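Side-chain contacts in Ton_1535 (Thermococcus onnurineus, PDB 3ZPJ), which is of unknown function but folds as an all-helical alpha-solenoid whose normal course is altered by a left-handed helical turn: residues 197-200 with 201-205; 259-262 with 263-266. All coordinates share one frame; numbering follows the deposited sequence.

Contact 1 (197-200 with 201-205); sequences AAIV and EKKIE
Ile199 and Lys203, one helical turn apart, meet through their aliphatic parts: the CG2 branch of Ile199 lies 3.9 Å from CE of Lys203. The lysine has CG beside its own backbone N (chi1 -65°) and an extended chain beyond it, which carries the methylenes back past the preceding turn; its CG rests 3.3 Å from the carbonyl O of Ile199. A second apolar pair, likewise i to i+4, joins CG1 of Val200 to CD1 of Ile204 at 4.1 Å. The backbone repeats this spacing. Glu201 N, Lys202 N, Lys203 N and Ile204 N donate to the carbonyl oxygens of Ala197, Ala198, Ile199 and Val200, the pattern of a regular alpha-helix within 194-209. Of these bonds, Lys202 N to Ala198 O is 2.9 Å long and nearly straight (165°), whereas Ile204 N to Val200 O is more bent (134°), its donor tilted from the carbonyl plane. In the solenoid, the buried Val200 packs on Phe185 and Phe188 of helix 174-190, and Ile204 reaches Tyr181 there. The ammonium NZ of Lys203 forms salt bridges with both Glu166 and Asp170 of helix 151-170.

Contact 2 (259-262 with 263-266); sequences NMEY and LDVV
Leu263 lies over one face of the Tyr262 ring: its CG stands 4.1 Å from the ring centroid, 16° off the normal, a CH-pi contact between sequence neighbours. Its CD2 methyl extends the cover toward the phenol end, 3.9 Å from CZ of Tyr262. Nearer the root of the ring, Leu263 N sits 3.2 Å from CG of Tyr262. The tyrosine takes the crowded rotamer, with CG between its backbone N and carbonyl carbon (chi1 85°), and this turns the ring back toward Asn259, whose carbonyl O lies in plane at its edge. Outside that pair, the backbone makes a type I beta turn from Asn259 to Tyr262, closed by Tyr262 N to Asn259 O at 3.2 Å, and runs into helix 262-271. Asn259 caps this entry through its side chain: OD1 accepts from Glu261 N at 3.0 Å. The first bonds across the junction are weak, including Leu263 N to Met260 O at 3.5 Å; Val266 N to Tyr262 O, at 3.2 Å, is shorter and is the first of these not weak, with an N-H...O angle of 157°. Farther out, the phenol OH of Tyr262 is hydrogen-bonded to Lys255 NZ, and the buried tyrosine touches Met254 of helix 240-256 and Leu293 of helix 280-293. With an alanine at Tyr262, Leu263 would probably lose its aromatic partner and Lys255 the phenol oxygen, and a gap would open beside Met254 and Leu293. Val265 also packs against Leu231 of helix 227-237, and Val266 meets Ala251 and shares Leu293 with the tyrosine.

Overall arrangement
Contact 1 precedes contact 2 along the chain, and they do not touch: their centres are 22 Å apart and their nearest atoms about 11 Å. Residues 197-205 lie within helix 194-209, whereas residues 259-266 span the turn after helix 240-256 and the start of helix 262-271. The centre of contact 1 is about 12 Å, and that of contact 2 about 24 Å, from the centre of the chain. Helix 240-256 borders both: its Trp253 touches Lys202 and Glu205, and its Met254 and Ala251 face the side chains of contact 2. The two local contacts thus lie at separate points of the solenoid, three helices intervening along the chain, with helix 240-256 a neighbour of both.

Contact 1 (197-200 with 201-205)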
# COMPACT_ATOMS: atom_id res chain seq x y z
N ALA A 197 11.88 -4.40 10.95
CA ALA A 197 11.95 -2.96 10.77
C ALA A 197 12.59 -2.62 9.39
O ALA A 197 12.12 -1.72 8.70
CB ALA A 197 12.71 -2.31 11.91
N ALA A 198 13.61 -3.37 8.99
CA ALA A 198 14.37 -3.07 7.76
C ALA A 198 13.45 -3.21 6.53
O ALA A 198 13.34 -2.30 5.71
CB ALA A 198 15.58 -3.99 7.65
N ILE A 199 12.74 -4.33 6.45
CA ILE A 199 11.81 -4.56 5.35
C ILE A 199 10.75 -3.46 5.25
O ILE A 199 10.45 -2.97 4.14
CB ILE A 199 11.13 -5.94 5.50
CG1 ILE A 199 12.17 -7.06 5.35
CG2 ILE A 199 10.03 -6.13 4.50
CD1 ILE A 199 12.87 -7.03 4.02
N VAL A 200 10.20 -3.03 6.38
CA VAL A 200 9.19 -1.99 6.33
C VAL A 200 9.79 -0.64 5.94
O VAL A 200 9.16 0.15 5.25
CB VAL A 200 8.38 -1.86 7.65
CG1 VAL A 200 7.38 -0.68 7.55
CG2 VAL A 200 7.63 -3.13 7.94
N GLU A 201 11.00 -0.37 6.42
CA GLU A 201 11.70 0.84 6.02
C GLU A 201 11.83 0.84 4.48
O GLU A 201 11.53 1.84 3.83
CB GLU A 201 13.06 0.88 6.71
CG GLU A 201 14.03 1.95 6.23
CD GLU A 201 15.27 2.01 7.12
OE1 GLU A 201 15.27 1.35 8.18
OE2 GLU A 201 16.26 2.69 6.76
N LYS A 202 12.22 -0.30 3.92
CA LYS A 202 12.31 -0.46 2.47
C LYS A 202 10.95 -0.30 1.78
O LYS A 202 10.87 0.34 0.74
CB LYS A 202 12.97 -1.80 2.13
CG LYS A 202 13.25 -1.99 0.66
CD LYS A 202 14.07 -3.23 0.44
CE LYS A 202 14.04 -3.66 -1.00
NZ LYS A 202 14.63 -5.02 -1.16
N LYS A 203 9.88 -0.83 2.37
CA LYS A 203 8.54 -0.66 1.75
C LYS A 203 8.09 0.81 1.76
O LYS A 203 7.24 1.23 0.97
CB LYS A 203 7.49 -1.55 2.42
CG LYS A 203 7.73 -3.05 2.23
CD LYS A 203 6.68 -3.89 2.93
CE LYS A 203 6.73 -5.36 2.54
NZ LYS A 203 5.88 -6.23 3.44
N ILE A 204 8.67 1.59 2.67
CA ILE A 204 8.33 3.01 2.74
C ILE A 204 9.06 3.81 1.64
O ILE A 204 8.44 4.66 0.99
CB ILE A 204 8.64 3.59 4.12
CG1 ILE A 204 7.64 3.04 5.15
CG2 ILE A 204 8.59 5.11 4.08
CD1 ILE A 204 8.04 3.28 6.61
N GLU A 205 10.34 3.51 1.42
CA GLU A 205 11.06 4.16 0.31
C GLU A 205 10.39 3.80 -1.00
O GLU A 205 10.21 4.63 -1.87
CB GLU A 205 12.53 3.73 0.23
CG GLU A 205 13.40 4.02 1.44
CD GLU A 205 14.84 3.53 1.24
OE1 GLU A 205 15.38 3.70 0.12
OE2 GLU A 205 15.43 2.95 2.19

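Contact 2 (259-262 with 263-266)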
# COMPACT_ATOMS: atom_id res chain seq x y z
N ASN A 259 19.99 -1.61 -9.70
CA ASN A 259 19.73 -2.33 -10.94
C ASN A 259 20.00 -1.39 -12.12
O ASN A 259 19.22 -0.49 -12.38
CB ASN A 259 18.29 -2.82 -10.97
CG ASN A 259 17.96 -3.62 -12.22
OD1 ASN A 259 18.67 -3.56 -13.25
ND2 ASN A 259 16.87 -4.38 -12.15
N MET A 260 21.12 -1.59 -12.81
CA MET A 260 21.54 -0.64 -13.84
C MET A 260 20.71 -0.66 -15.14
O MET A 260 20.93 0.16 -16.05
CB MET A 260 23.04 -0.81 -14.14
CG MET A 260 23.96 -0.34 -12.99
SD MET A 260 23.96 1.45 -12.62
CE MET A 260 22.96 1.50 -11.14
N GLU A 261 19.75 -1.58 -15.22
CA GLU A 261 18.81 -1.62 -16.34
C GLU A 261 17.85 -0.43 -16.30
O GLU A 261 17.08 -0.21 -17.24
CB GLU A 261 18.01 -2.92 -16.34
CG GLU A 261 18.69 -4.09 -17.02
CD GLU A 261 17.71 -5.20 -17.34
OE1 GLU A 261 16.84 -5.51 -16.49
OE2 GLU A 261 17.81 -5.76 -18.45
N TYR A 262 17.89 0.33 -15.21
CA TYR A 262 17.01 1.48 -15.10
C TYR A 262 17.27 2.49 -16.23
O TYR A 262 16.35 3.17 -16.67
CB TYR A 262 17.12 2.13 -13.72
CG TYR A 262 18.24 3.13 -13.57
CD1 TYR A 262 19.53 2.71 -13.26
CD2 TYR A 262 18.00 4.49 -13.71
CE1 TYR A 262 20.55 3.63 -13.11
CE2 TYR A 262 19.02 5.42 -13.57
CZ TYR A 262 20.29 4.98 -13.27
OH TYR A 262 21.30 5.90 -13.13
N LEU A 263 18.51 2.58 -16.69
CA LEU A 263 18.85 3.49 -17.80
C LEU A 263 17.98 3.20 -19.00
O LEU A 263 17.48 4.12 -19.65
CB LEU A 263 20.32 3.38 -18.18
CG LEU A 263 21.22 3.77 -17.01
CD1 LEU A 263 22.58 3.11 -17.10
CD2 LEU A 263 21.36 5.27 -16.96
N ASP A 264 17.79 1.92 -19.29
CA ASP A 264 16.94 1.51 -20.39
C ASP A 264 15.49 1.97 -20.22
O ASP A 264 14.88 2.45 -21.18
CB ASP A 264 17.00 -0.01 -20.60
CG ASP A 264 18.40 -0.51 -20.94
OD1 ASP A 264 19.17 0.23 -21.60
OD2 ASP A 264 18.73 -1.65 -20.54
N VAL A 265 14.94 1.80 -19.01
CA VAL A 265 13.53 2.11 -18.80
C VAL A 265 13.25 3.58 -19.06
O VAL A 265 12.19 3.95 -19.59
CB VAL A 265 13.07 1.76 -17.37
CG1 VAL A 265 11.63 2.22 -17.17
CG2 VAL A 265 13.20 0.24 -17.12
N VAL A 266 14.20 4.43 -18.69
CA VAL A 266 14.09 5.87 -18.86
C VAL A 266 14.05 6.24 -20.34
O VAL A 266 13.23 7.05 -20.78
CB VAL A 266 15.30 6.57 -18.22
CG1 VAL A 266 15.46 7.97 -18.76
CG2 VAL A 266 15.18 6.57 -16.70